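PDB 4QFL: ABC transporter periplasmic peptide-binding protein from Pseudoalteromonas, which binds dipeptides such as Ala-Phe in the periplasm and probably delivers them to an ABC transporter for uptake into the cell. Local coordinates for residues 290-294 with 429-435; 322-327 with 386-392; 434-438 with 523-527. All coordinates share one frame; numbering follows the deposited sequence.

Contact 1 (290-294 with 429-435). With ALA (alanine), chain C; PHE (phenylalanine), chain D.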
ATOM      1  N   LEU A 290      -4.833   9.602  -3.450  1.00 16.91           N
ATOM      2  CA  LEU A 290      -3.596   9.479  -4.206  1.00 15.26           C
ATOM      3  C   LEU A 290      -3.366   8.018  -4.582  1.00 14.53           C
ATOM      4  O   LEU A 290      -3.014   7.193  -3.745  1.00 15.34           O
ATOM      5  CB  LEU A 290      -2.436   9.967  -3.356  1.00 17.67           C
ATOM      6  CG  LEU A 290      -2.372  11.435  -2.961  1.00 16.70           C
ATOM      7  CD1 LEU A 290      -1.378  11.599  -1.830  1.00 16.50           C
ATOM      8  CD2 LEU A 290      -1.985  12.285  -4.173  1.00 15.89           C
ATOM      9  N   ASN A 291      -3.592   7.690  -5.842  1.00 15.35           N
ATOM     10  CA  ASN A 291      -3.396   6.329  -6.297  1.00 15.97           C
ATOM     11  C   ASN A 291      -3.144   6.315  -7.780  1.00 14.65           C
ATOM     12  O   ASN A 291      -3.427   7.290  -8.472  1.00 15.00           O
ATOM     13  CB  ASN A 291      -4.606   5.455  -5.959  1.00 14.84           C
ATOM     14  CG  ASN A 291      -5.863   5.883  -6.689  1.00 16.07           C
ATOM     15  OD1 ASN A 291      -6.672   6.659  -6.170  1.00 18.21           O
ATOM     16  ND2 ASN A 291      -6.042   5.371  -7.889  1.00 14.80           N
ATOM     17  N   ILE A 292      -2.587   5.214  -8.262  1.00 14.25           N
ATOM     18  CA  ILE A 292      -2.426   5.007  -9.694  1.00 14.61           C
ATOM     19  C   ILE A 292      -2.687   3.560 -10.052  1.00 14.51           C
ATOM     20  O   ILE A 292      -2.243   2.651  -9.357  1.00 15.25           O
ATOM     21  CB  ILE A 292      -1.022   5.382 -10.155  1.00 17.05           C
ATOM     22  CG1 ILE A 292      -0.872   5.119 -11.663  1.00 14.95           C
ATOM     23  CG2 ILE A 292       0.014   4.656  -9.320  1.00 15.71           C
ATOM     24  CD1 ILE A 292      -1.566   6.145 -12.535  1.00 17.55           C
ATOM     25  N   GLY A 293      -3.456   3.357 -11.117  1.00 14.05           N
ATOM     26  CA  GLY A 293      -3.631   2.049 -11.718  1.00 14.62           C
ATOM     27  C   GLY A 293      -2.902   2.041 -13.056  1.00 16.53           C
ATOM     28  O   GLY A 293      -3.082   2.949 -13.888  1.00 15.91           O
ATOM     29  N   TYR A 294      -2.076   1.016 -13.261  1.00 18.61           N
ATOM     30  CA  TYR A 294      -1.205   0.913 -14.440  1.00 15.53           C
ATOM     31  C   TYR A 294      -1.188  -0.493 -15.063  1.00 16.53           C
ATOM     32  O   TYR A 294      -1.636  -1.476 -14.466  1.00 16.54           O
ATOM     33  CB  TYR A 294       0.233   1.341 -14.094  1.00 17.08           C
ATOM     34  CG  TYR A 294       0.800   0.567 -12.926  1.00 15.24           C
ATOM     35  CD1 TYR A 294       1.060  -0.795 -13.031  1.00 17.47           C
ATOM     36  CD2 TYR A 294       1.053   1.185 -11.713  1.00 14.92           C
ATOM     37  CE1 TYR A 294       1.555  -1.516 -11.959  1.00 16.07           C
ATOM     38  CE2 TYR A 294       1.545   0.470 -10.641  1.00 16.69           C
ATOM     39  CZ  TYR A 294       1.787  -0.878 -10.770  1.00 15.02           C
ATOM     40  OH  TYR A 294       2.275  -1.585  -9.710  1.00 15.60           O
ATOM     41  N   VAL A 429       0.929  -7.188 -16.283  1.00 16.67           N
ATOM     42  CA  VAL A 429      -0.023  -7.245 -15.186  1.00 15.21           C
ATOM     43  C   VAL A 429      -0.724  -5.912 -15.012  1.00 14.54           C
ATOM     44  O   VAL A 429      -0.133  -4.845 -15.217  1.00 17.34           O
ATOM     45  CB  VAL A 429       0.665  -7.607 -13.857  1.00 15.88           C
ATOM     46  CG1 VAL A 429       1.801  -6.641 -13.583  1.00 17.81           C
ATOM     47  CG2 VAL A 429      -0.338  -7.604 -12.707  1.00 15.67           C
ATOM     48  N   LEU A 430      -1.989  -5.999 -14.623  1.00 16.08           N
ATOM     49  CA  LEU A 430      -2.763  -4.847 -14.220  1.00 15.03           C
ATOM     50  C   LEU A 430      -2.626  -4.740 -12.716  1.00 14.42           C
ATOM     51  O   LEU A 430      -3.102  -5.593 -11.985  1.00 15.45           O
ATOM     52  CB  LEU A 430      -4.234  -5.036 -14.588  1.00 16.28           C
ATOM     53  CG  LEU A 430      -4.530  -5.128 -16.081  1.00 18.04           C
ATOM     54  CD1 LEU A 430      -5.990  -5.482 -16.317  1.00 18.96           C
ATOM     55  CD2 LEU A 430      -4.146  -3.837 -16.782  1.00 20.57           C
ATOM     56  N   LEU A 431      -1.957  -3.692 -12.267  1.00 15.54           N
ATOM     57  CA  LEU A 431      -1.762  -3.466 -10.849  1.00 14.70           C
ATOM     58  C   LEU A 431      -1.799  -1.964 -10.586  1.00 16.82           C
ATOM     59  O   LEU A 431      -2.394  -1.210 -11.339  1.00 16.24           O
ATOM     60  CB  LEU A 431      -0.424  -4.052 -10.389  1.00 13.57           C
ATOM     61  CG  LEU A 431      -0.530  -5.156  -9.336  1.00 18.80           C
ATOM     62  CD1 LEU A 431       0.754  -5.962  -9.208  1.00 16.74           C
ATOM     63  CD2 LEU A 431      -0.960  -4.589  -7.997  1.00 15.70           C
ATOM     64  N   GLY A 432      -1.156  -1.531  -9.514  1.00 14.75           N
ATOM     65  CA  GLY A 432      -1.103  -0.118  -9.211  1.00 15.30           C
ATOM     66  C   GLY A 432      -0.592   0.121  -7.811  1.00 14.81           C
ATOM     67  O   GLY A 432       0.038  -0.741  -7.217  1.00 16.62           O
ATOM     68  N   TRP A 433      -0.871   1.303  -7.289  1.00 15.01           N
ATOM     69  CA  TRP A 433      -0.400   1.656  -5.970  1.00 12.41           C
ATOM     70  C   TRP A 433      -1.374   2.620  -5.333  1.00 15.94           C
ATOM     71  O   TRP A 433      -1.779   3.604  -5.948  1.00 15.59           O
ATOM     72  CB  TRP A 433       0.967   2.312  -6.091  1.00 14.44           C
ATOM     73  CG  TRP A 433       1.698   2.547  -4.804  1.00 15.67           C
ATOM     74  CD1 TRP A 433       2.004   3.761  -4.247  1.00 17.59           C
ATOM     75  CD2 TRP A 433       2.252   1.555  -3.923  1.00 17.47           C
ATOM     76  NE1 TRP A 433       2.704   3.580  -3.079  1.00 15.71           N
ATOM     77  CE2 TRP A 433       2.868   2.238  -2.857  1.00 18.14           C
ATOM     78  CE3 TRP A 433       2.288   0.158  -3.933  1.00 20.83           C
ATOM     79  CZ2 TRP A 433       3.508   1.570  -1.812  1.00 17.39           C
ATOM     80  CZ3 TRP A 433       2.924  -0.505  -2.881  1.00 17.24           C
ATOM     81  CH2 TRP A 433       3.516   0.196  -1.845  1.00 17.41           C
ATOM     82  N   ALA A 434      -1.765   2.317  -4.104  1.00 14.56           N
ATOM     83  CA  ALA A 434      -2.469   3.278  -3.280  1.00 15.96           C
ATOM     84  C   ALA A 434      -1.474   3.953  -2.316  1.00 15.33           C
ATOM     85  O   ALA A 434      -0.913   3.319  -1.427  1.00 15.87           O
ATOM     86  CB  ALA A 434      -3.600   2.601  -2.531  1.00 14.32           C
ATOM     87  N   ALA A 435      -1.241   5.241  -2.514  1.00 15.88           N
ATOM     88  CA  ALA A 435      -0.195   5.938  -1.781  1.00 15.40           C
ATOM     89  C   ALA A 435      -0.316   5.821  -0.262  1.00 14.53           C
ATOM     90  O   ALA A 435      -1.415   5.885   0.293  1.00 16.72           O
ATOM     91  CB  ALA A 435      -0.143   7.399  -2.206  1.00 17.46           C
TER
HETATM   92  N   ALA C 601       0.646   1.095  -0.799  1.00 15.29           N
HETATM   93  CA  ALA C 601       0.195  -0.281  -0.612  1.00 16.46           C
HETATM   94  C   ALA C 601      -0.560  -0.777  -1.844  1.00 17.93           C
HETATM   95  O   ALA C 601      -1.185   0.011  -2.553  1.00 20.32           O
HETATM   96  CB  ALA C 601      -0.682  -0.391   0.639  1.00 15.89           C
HETATM   97  N   PHE D 602      -0.490  -2.081  -2.103  1.00 18.48           N
HETATM   98  CA  PHE D 602      -1.246  -2.700  -3.185  1.00 15.77           C
HETATM   99  C   PHE D 602      -2.712  -2.753  -2.823  1.00 17.59           C
HETATM  100  O   PHE D 602      -3.575  -2.621  -3.684  1.00 19.81           O
HETATM  101  CB  PHE D 602      -0.758  -4.125  -3.425  1.00 14.98           C
HETATM  102  CG  PHE D 602       0.587  -4.206  -4.057  1.00 18.26           C
HETATM  103  CD1 PHE D 602       0.889  -3.448  -5.177  1.00 17.50           C
HETATM  104  CD2 PHE D 602       1.550  -5.043  -3.542  1.00 17.51           C
HETATM  105  CE1 PHE D 602       2.118  -3.527  -5.771  1.00 19.15           C
HETATM  106  CE2 PHE D 602       2.784  -5.130  -4.130  1.00 18.40           C
HETATM  107  CZ  PHE D 602       3.075  -4.369  -5.245  1.00 18.37           C
HETATM  108  OXT PHE D 602      -3.062  -2.939  -1.656  1.00 16.78           O
HETATM  109  O   HOH W   1      -3.932   5.796  -0.909  1.00 17.12           O
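Tyr294 lays one face of its ring on the backbone of the facing strand: Gly432 N stands 3.3 Å above the ring plane, offset toward the rim, and Leu431 C rests over the same face. Folding the ring back across the strand pair is the work of its first torsion, which sets CG between the backbone N and the carbonyl carbon (chi1 55°). Alongside it, Leu431 points the same way, and its CB touches Tyr294 CE1 at 3.6 Å. The second flat group, the indole of Trp433, turns one face to the amino end of the bound dipeptide Ala-Phe. The amino N of the ligand alanine hovers over the six-membered ring, 3.1 Å from Trp433 CZ2.

Beneath these rings the strands run antiparallel. Ile292 and Trp433 form a hydrogen-bonded pair, with Trp433 N to Ile292 O at 2.8 Å and a reciprocal bond from Ile292 N; Tyr294 and Leu431 pair likewise. Ala435 N adds a bond to Leu290 O just past the strand end, where the CB atoms of Leu290 and Ala435 also meet. Between the two ladder pairs Gly293 faces Gly432 with their CA atoms 4.2 Å apart, and a side chain on Gly432 would run into Ile292 O. Strand 291-297 is bordered on its other side by strand 500-513.

While Trp433 spends its N and O on the sheet, Ala434 turns both of its own to the ligand. Ala434 N donates to the ligand alanine O at 2.8 Å, and Ala434 O accepts from the ligand alanine N at the same distance. The dipeptide is thus held here like an added strand, through backbone atoms every dipeptide possesses, and the amino group, probably charged, would gain from the indole face; this is consistent with recognition of many different dipeptides.

Contact 2 (322-327 with 386-392)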
ATOM      1  N   ILE A 322     -12.361   2.125 -21.234  1.00 24.78           N
ATOM      2  CA  ILE A 322     -12.072   1.645 -19.888  1.00 24.03           C
ATOM      3  C   ILE A 322     -12.569   2.633 -18.841  1.00 22.77           C
ATOM      4  O   ILE A 322     -13.137   2.233 -17.822  1.00 23.66           O
ATOM      5  CB  ILE A 322     -10.571   1.365 -19.694  1.00 26.86           C
ATOM      6  CG1 ILE A 322     -10.188   0.064 -20.412  1.00 25.59           C
ATOM      7  CG2 ILE A 322     -10.233   1.263 -18.208  1.00 22.39           C
ATOM      8  CD1 ILE A 322      -8.713  -0.213 -20.430  1.00 24.27           C
ATOM      9  N   MET A 323     -12.381   3.922 -19.103  1.00 24.47           N
ATOM     10  CA  MET A 323     -12.853   4.967 -18.186  1.00 23.74           C
ATOM     11  C   MET A 323     -14.347   4.862 -17.906  1.00 24.28           C
ATOM     12  O   MET A 323     -14.828   5.295 -16.861  1.00 23.36           O
ATOM     13  CB  MET A 323     -12.505   6.358 -18.710  1.00 23.01           C
ATOM     14  CG  MET A 323     -10.999   6.618 -18.804  1.00 27.01           C
ATOM     15  SD  MET A 323     -10.051   6.054 -17.359  1.00 23.55           S
ATOM     16  CE  MET A 323     -10.541   7.211 -16.094  1.00 22.13           C
ATOM     17  N   GLN A 324     -15.079   4.278 -18.842  1.00 27.74           N
ATOM     18  CA  GLN A 324     -16.510   4.105 -18.667  1.00 25.27           C
ATOM     19  C   GLN A 324     -16.867   2.697 -18.238  1.00 22.93           C
ATOM     20  O   GLN A 324     -17.545   2.511 -17.241  1.00 24.64           O
ATOM     21  CB  GLN A 324     -17.278   4.500 -19.936  1.00 32.33           C
ATOM     22  CG  GLN A 324     -17.572   6.001 -20.035  1.00 33.48           C
ATOM     23  CD  GLN A 324     -16.326   6.860 -19.812  1.00 34.43           C
ATOM     24  OE1 GLN A 324     -16.154   7.456 -18.744  1.00 31.87           O
ATOM     25  NE2 GLN A 324     -15.450   6.924 -20.825  1.00 31.65           N
ATOM     26  N   ALA A 325     -16.416   1.703 -18.990  1.00 24.12           N
ATOM     27  CA  ALA A 325     -16.776   0.326 -18.690  1.00 22.79           C
ATOM     28  C   ALA A 325     -16.258  -0.135 -17.338  1.00 20.85           C
ATOM     29  O   ALA A 325     -16.938  -0.862 -16.640  1.00 19.27           O
ATOM     30  CB  ALA A 325     -16.287  -0.606 -19.789  1.00 26.54           C
ATOM     31  N   VAL A 326     -15.041   0.279 -16.986  1.00 22.92           N
ATOM     32  CA  VAL A 326     -14.417  -0.148 -15.736  1.00 21.34           C
ATOM     33  C   VAL A 326     -14.628   0.860 -14.626  1.00 20.10           C
ATOM     34  O   VAL A 326     -15.134   0.511 -13.570  1.00 21.89           O
ATOM     35  CB  VAL A 326     -12.898  -0.408 -15.886  1.00 19.62           C
ATOM     36  CG1 VAL A 326     -12.291  -0.825 -14.552  1.00 17.54           C
ATOM     37  CG2 VAL A 326     -12.648  -1.491 -16.924  1.00 21.50           C
ATOM     38  N   TYR A 327     -14.235   2.108 -14.865  1.00 20.20           N
ATOM     39  CA  TYR A 327     -14.252   3.112 -13.804  1.00 20.24           C
ATOM     40  C   TYR A 327     -15.593   3.787 -13.652  1.00 23.96           C
ATOM     41  O   TYR A 327     -15.770   4.624 -12.762  1.00 23.18           O
ATOM     42  CB  TYR A 327     -13.148   4.145 -14.000  1.00 19.17           C
ATOM     43  CG  TYR A 327     -11.772   3.556 -13.808  1.00 18.43           C
ATOM     44  CD1 TYR A 327     -11.136   2.890 -14.841  1.00 18.57           C
ATOM     45  CD2 TYR A 327     -11.120   3.647 -12.586  1.00 16.36           C
ATOM     46  CE1 TYR A 327      -9.875   2.337 -14.669  1.00 17.16           C
ATOM     47  CE2 TYR A 327      -9.864   3.105 -12.406  1.00 17.16           C
ATOM     48  CZ  TYR A 327      -9.250   2.447 -13.454  1.00 16.83           C
ATOM     49  OH  TYR A 327      -8.011   1.895 -13.283  1.00 15.44           O
ATOM     50  N   ASN A 386      -8.188   0.405  -9.283  1.00 15.20           N
ATOM     51  CA  ASN A 386      -8.757  -0.439 -10.326  1.00 17.69           C
ATOM     52  C   ASN A 386      -9.896  -1.316  -9.815  1.00 16.86           C
ATOM     53  O   ASN A 386      -9.664  -2.377  -9.248  1.00 16.98           O
ATOM     54  CB  ASN A 386      -7.679  -1.298 -10.992  1.00 16.79           C
ATOM     55  CG  ASN A 386      -8.186  -1.997 -12.236  1.00 17.59           C
ATOM     56  OD1 ASN A 386      -9.387  -2.167 -12.417  1.00 17.72           O
ATOM     57  ND2 ASN A 386      -7.270  -2.400 -13.099  1.00 16.43           N
ATOM     58  N   PRO A 387     -11.186  -0.804 -10.043  1.00 15.92           N
ATOM     59  CA  PRO A 387     -12.252  -1.621  -9.429  1.00 17.08           C
ATOM     60  C   PRO A 387     -12.635  -2.930 -10.139  1.00 17.51           C
ATOM     61  O   PRO A 387     -13.417  -3.698  -9.596  1.00 18.72           O
ATOM     62  CB  PRO A 387     -13.451  -0.672  -9.380  1.00 18.93           C
ATOM     63  CG  PRO A 387     -13.325   0.138 -10.604  1.00 21.54           C
ATOM     64  CD  PRO A 387     -11.865   0.432 -10.689  1.00 17.64           C
ATOM     65  N   ASN A 388     -12.095  -3.182 -11.321  1.00 17.27           N
ATOM     66  CA  ASN A 388     -12.370  -4.438 -12.019  1.00 18.33           C
ATOM     67  C   ASN A 388     -11.271  -4.824 -13.003  1.00 18.59           C
ATOM     68  O   ASN A 388     -11.420  -4.635 -14.216  1.00 19.37           O
ATOM     69  CB  ASN A 388     -13.725  -4.363 -12.738  1.00 18.22           C
ATOM     70  CG  ASN A 388     -14.275  -5.734 -13.112  1.00 21.58           C
ATOM     71  OD1 ASN A 388     -13.544  -6.731 -13.155  1.00 19.34           O
ATOM     72  ND2 ASN A 388     -15.569  -5.787 -13.387  1.00 20.87           N
ATOM     73  N   ALA A 389     -10.174  -5.371 -12.485  1.00 16.92           N
ATOM     74  CA  ALA A 389      -9.027  -5.705 -13.324  1.00 16.14           C
ATOM     75  C   ALA A 389      -9.417  -6.723 -14.385  1.00 18.04           C
ATOM     76  O   ALA A 389      -8.908  -6.683 -15.502  1.00 18.52           O
ATOM     77  CB  ALA A 389      -7.889  -6.236 -12.478  1.00 17.61           C
ATOM     78  N   ARG A 390     -10.334  -7.620 -14.029  1.00 18.54           N
ATOM     79  CA  ARG A 390     -10.811  -8.671 -14.928  1.00 19.24           C
ATOM     80  C   ARG A 390     -11.487  -8.061 -16.134  1.00 20.21           C
ATOM     81  O   ARG A 390     -11.147  -8.379 -17.265  1.00 21.32           O
ATOM     82  CB  ARG A 390     -11.835  -9.539 -14.214  1.00 22.23           C
ATOM     83  CG  ARG A 390     -11.429 -10.968 -14.000  1.00 27.70           C
ATOM     84  CD  ARG A 390     -11.596 -11.843 -15.239  1.00 31.00           C
ATOM     85  NE  ARG A 390     -11.161 -13.208 -14.923  1.00 33.53           N
ATOM     86  CZ  ARG A 390     -10.806 -14.130 -15.815  1.00 33.83           C
ATOM     87  NH1 ARG A 390     -10.831 -13.861 -17.114  1.00 31.46           N
ATOM     88  NH2 ARG A 390     -10.419 -15.328 -15.399  1.00 29.84           N
ATOM     89  N   LYS A 391     -12.477  -7.209 -15.877  1.00 19.62           N
ATOM     90  CA  LYS A 391     -13.187  -6.501 -16.936  1.00 21.58           C
ATOM     91  C   LYS A 391     -12.204  -5.700 -17.781  1.00 20.52           C
ATOM     92  O   LYS A 391     -12.279  -5.700 -19.012  1.00 22.12           O
ATOM     93  CB  LYS A 391     -14.230  -5.570 -16.328  1.00 18.92           C
ATOM     94  CG  LYS A 391     -14.986  -4.700 -17.307  1.00 23.41           C
ATOM     95  CD  LYS A 391     -15.950  -5.503 -18.153  1.00 29.90           C
ATOM     96  CE  LYS A 391     -16.957  -4.594 -18.877  1.00 31.22           C
ATOM     97  NZ  LYS A 391     -17.425  -5.139 -20.205  1.00 31.17           N
ATOM     98  N   MET A 392     -11.278  -5.014 -17.121  1.00 20.15           N
ATOM     99  CA  MET A 392     -10.268  -4.255 -17.837  1.00 17.75           C
ATOM    100  C   MET A 392      -9.414  -5.152 -18.730  1.00 19.98           C
ATOM    101  O   MET A 392      -9.094  -4.785 -19.857  1.00 23.59           O
ATOM    102  CB  MET A 392      -9.372  -3.488 -16.871  1.00 16.98           C
ATOM    103  CG  MET A 392      -8.402  -2.574 -17.574  1.00 17.29           C
ATOM    104  SD  MET A 392      -7.412  -1.592 -16.444  1.00 20.47           S
ATOM    105  CE  MET A 392      -8.681  -0.706 -15.543  1.00 19.77           C
TER
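The methyl end of Met392 is wedged among three side chains at once: CE lies only 3.4 Å from Tyr327 CE1, and Val326 CG1 and Ile322 CG2 close in on the same carbon. Met392 extends through its first two torsions and bends at the last (chi3 -59°), which brings the methyl to the tyrosine. Pro387 comes over a face of the Tyr327 ring, a CH-pi contact with CD 4.1 Å from the centroid, while Pro387 CG touches Val326 O at 3.5 Å. Farther out, Lys391 lays its aliphatic chain along Ala325 and Val326.

Asn386 OD1 accepts from Asn388 N at 3.1 Å, an Asx turn, and N-cap Asn388 takes Lys391 N on OD1 at 3.0 Å, the donor standing above the carbonyl plane. The Tyr327 hydroxyl is bonded to the carbonyl O of Tyr385, a residue of the dipeptide pocket. With an alanine in place of Tyr327, Tyr385 O would probably lose this partner, and the Met392 methyl and Pro387 would face a gap. The end of helix 319-325 with the residues after it, and the start of helix 389-401 with the turn before it, meet by apolar contact, while these asparagine bonds stay within 386-392.

Contact 3 (434-438 with 523-527). With ALA (alanine), chain C.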
ATOM      1  N   ALA A 434      -1.765   2.317  -4.104  1.00 14.56           N
ATOM      2  CA  ALA A 434      -2.469   3.278  -3.280  1.00 15.96           C
ATOM      3  C   ALA A 434      -1.474   3.953  -2.316  1.00 15.33           C
ATOM      4  O   ALA A 434      -0.913   3.319  -1.427  1.00 15.87           O
ATOM      5  CB  ALA A 434      -3.600   2.601  -2.531  1.00 14.32           C
ATOM      6  N   ALA A 435      -1.241   5.241  -2.514  1.00 15.88           N
ATOM      7  CA  ALA A 435      -0.195   5.938  -1.781  1.00 15.40           C
ATOM      8  C   ALA A 435      -0.316   5.821  -0.262  1.00 14.53           C
ATOM      9  O   ALA A 435      -1.415   5.885   0.293  1.00 16.72           O
ATOM     10  CB  ALA A 435      -0.143   7.399  -2.206  1.00 17.46           C
ATOM     11  N   ASP A 436       0.827   5.655   0.400  1.00 14.26           N
ATOM     12  CA  ASP A 436       0.873   5.554   1.858  1.00 16.30           C
ATOM     13  C   ASP A 436       1.047   6.929   2.502  1.00 18.03           C
ATOM     14  O   ASP A 436       0.679   7.141   3.655  1.00 17.70           O
ATOM     15  CB  ASP A 436       2.019   4.633   2.301  1.00 16.85           C
ATOM     16  CG  ASP A 436       2.101   3.344   1.486  1.00 18.20           C
ATOM     17  OD1 ASP A 436       1.190   2.488   1.603  1.00 18.79           O
ATOM     18  OD2 ASP A 436       3.092   3.176   0.740  1.00 18.13           O
ATOM     19  N   THR A 437       1.612   7.863   1.750  1.00 16.24           N
ATOM     20  CA  THR A 437       1.820   9.227   2.230  1.00 17.30           C
ATOM     21  C   THR A 437       1.627  10.179   1.056  1.00 15.58           C
ATOM     22  O   THR A 437       1.521   9.736  -0.089  1.00 15.40           O
ATOM     23  CB  THR A 437       3.248   9.418   2.780  1.00 15.52           C
ATOM     24  OG1 THR A 437       4.164   9.507   1.688  1.00 16.31           O
ATOM     25  CG2 THR A 437       3.649   8.252   3.674  1.00 16.91           C
ATOM     26  N   PRO A 438       1.558  11.486   1.332  1.00 15.14           N
ATOM     27  CA  PRO A 438       1.501  12.486   0.262  1.00 17.17           C
ATOM     28  C   PRO A 438       2.907  12.947  -0.193  1.00 19.19           C
ATOM     29  O   PRO A 438       3.047  13.906  -0.965  1.00 18.11           O
ATOM     30  CB  PRO A 438       0.721  13.620   0.912  1.00 16.45           C
ATOM     31  CG  PRO A 438       1.127  13.554   2.322  1.00 15.70           C
ATOM     32  CD  PRO A 438       1.356  12.103   2.653  1.00 15.37           C
ATOM     33  N   PRO A 523      -7.083  10.488   1.744  1.00 18.66           N
ATOM     34  CA  PRO A 523      -6.420  10.600   0.439  1.00 17.24           C
ATOM     35  C   PRO A 523      -5.130   9.766   0.372  1.00 15.73           C
ATOM     36  O   PRO A 523      -4.483   9.667  -0.672  1.00 16.11           O
ATOM     37  CB  PRO A 523      -6.113  12.095   0.340  1.00 17.74           C
ATOM     38  CG  PRO A 523      -5.903  12.514   1.753  1.00 19.50           C
ATOM     39  CD  PRO A 523      -6.831  11.669   2.592  1.00 19.80           C
ATOM     40  N   PHE A 524      -4.777   9.149   1.495  1.00 18.15           N
ATOM     41  CA  PHE A 524      -3.656   8.207   1.531  1.00 16.89           C
ATOM     42  C   PHE A 524      -3.755   7.281   2.742  1.00 16.34           C
ATOM     43  O   PHE A 524      -4.529   7.537   3.662  1.00 17.25           O
ATOM     44  CB  PHE A 524      -2.310   8.948   1.524  1.00 18.11           C
ATOM     45  CG  PHE A 524      -2.153   9.958   2.643  1.00 17.09           C
ATOM     46  CD1 PHE A 524      -1.752   9.560   3.903  1.00 17.31           C
ATOM     47  CD2 PHE A 524      -2.368  11.308   2.412  1.00 16.54           C
ATOM     48  CE1 PHE A 524      -1.600  10.484   4.920  1.00 18.97           C
ATOM     49  CE2 PHE A 524      -2.213  12.233   3.417  1.00 17.73           C
ATOM     50  CZ  PHE A 524      -1.828  11.828   4.673  1.00 19.13           C
ATOM     51  N   GLY A 525      -2.981   6.202   2.728  1.00 16.15           N
ATOM     52  CA  GLY A 525      -2.870   5.349   3.892  1.00 17.13           C
ATOM     53  C   GLY A 525      -4.024   4.392   4.082  1.00 19.96           C
ATOM     54  O   GLY A 525      -5.025   4.445   3.372  1.00 19.35           O
ATOM     55  N   ALA A 526      -3.873   3.509   5.060  1.00 19.75           N
ATOM     56  CA  ALA A 526      -4.859   2.472   5.331  1.00 21.00           C
ATOM     57  C   ALA A 526      -6.108   2.998   6.027  1.00 20.37           C
ATOM     58  O   ALA A 526      -6.104   4.070   6.626  1.00 18.82           O
ATOM     59  CB  ALA A 526      -4.235   1.375   6.159  1.00 20.39           C
ATOM     60  N   ILE A 527      -7.178   2.219   5.925  1.00 21.39           N
ATOM     61  CA  ILE A 527      -8.431   2.484   6.614  1.00 20.33           C
ATOM     62  C   ILE A 527      -8.209   2.432   8.127  1.00 21.34           C
ATOM     63  O   ILE A 527      -7.364   1.680   8.599  1.00 18.83           O
ATOM     64  CB  ILE A 527      -9.484   1.430   6.201  1.00 19.89           C
ATOM     65  CG1 ILE A 527     -10.220   1.880   4.936  1.00 26.09           C
ATOM     66  CG2 ILE A 527     -10.447   1.162   7.326  1.00 22.37           C
ATOM     67  CD1 ILE A 527     -10.500   0.754   3.933  1.00 26.17           C
TER
HETATM   68  N   ALA C 601       0.646   1.095  -0.799  1.00 15.29           N
HETATM   69  CA  ALA C 601       0.195  -0.281  -0.612  1.00 16.46           C
HETATM   70  C   ALA C 601      -0.560  -0.777  -1.844  1.00 17.93           C
HETATM   71  O   ALA C 601      -1.185   0.011  -2.553  1.00 20.32           O
HETATM   72  CB  ALA C 601      -0.682  -0.391   0.639  1.00 15.89           C
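Pro438 lies over one face of the Phe524 ring, its CD standing over the ring centre, 3.7 Å from the centroid, in a CH-pi contact. Phe524 reaches it because its first torsion (chi1 56°) places CG between the backbone N and the carbonyl carbon, turning the ring against the chain of 436-438. The C of Thr437 lies over the same ring face. On the way there, Phe524 CB passes Ala435 O at 3.4 Å, and CD1 approaches Asp436 O obliquely at a similar distance. Ile67, on strand 65-67, touches Phe524, Pro438 and Thr437 alike.

Beside this contact one backbone bond ties the two loops: Gly525 N donates to Ala435 O at 2.9 Å, nearly straight and in the carbonyl plane. Gly525 has a positive phi (79°), a turn of the chain that glycine adopts readily.

In this peptide-binding branch of the periplasmic binding proteins, an aspartate in the loop after the strand that pairs with the ligand receives the peptide's amino terminus, as in the relatives DppA and OppA. Asp436 does so here. Its CB points away from 523-527, and CG sits beside the backbone N, anti to the carbonyl carbon (chi1 -45°), which carries the carboxylate to the dipeptide. Asp436 OD1 accepts from the ligand alanine N at 2.8 Å, a second grip on the nitrogen that Ala434 O also holds; the carboxylate would probably stabilise a positive charge there. Asp436 OD2 has a weak hydrogen bond to Asn442 ND2. Thr437 turns its hydroxyl to its own loop, where OG1 bonds to Asp439 N.

How the contacts relate
From the N terminus, the chain enters contact 1 at 290-294 and returns to it only at 429-435, pairing strand 291-297 with strand 428-434. Within that long excursion lies contact 2, a smaller loop from 322-327 to 386-392 that brings helix 389-401 against helix 319-325. Contact 3 follows in series: it starts at 434-438, sharing Ala434 and Ala435 with contact 1, and closes at 523-527, joining the loop after strand 428-434 to the loop before strand 533-534. Leu290 stitches these two together, since its N probably bonds to Pro523 O. Contact 2 adjoins contact 1 through Leu430, but stays about 8 Å from contact 3 between nearest atoms. Contacts 1 and 3 meet at the ligand alanine.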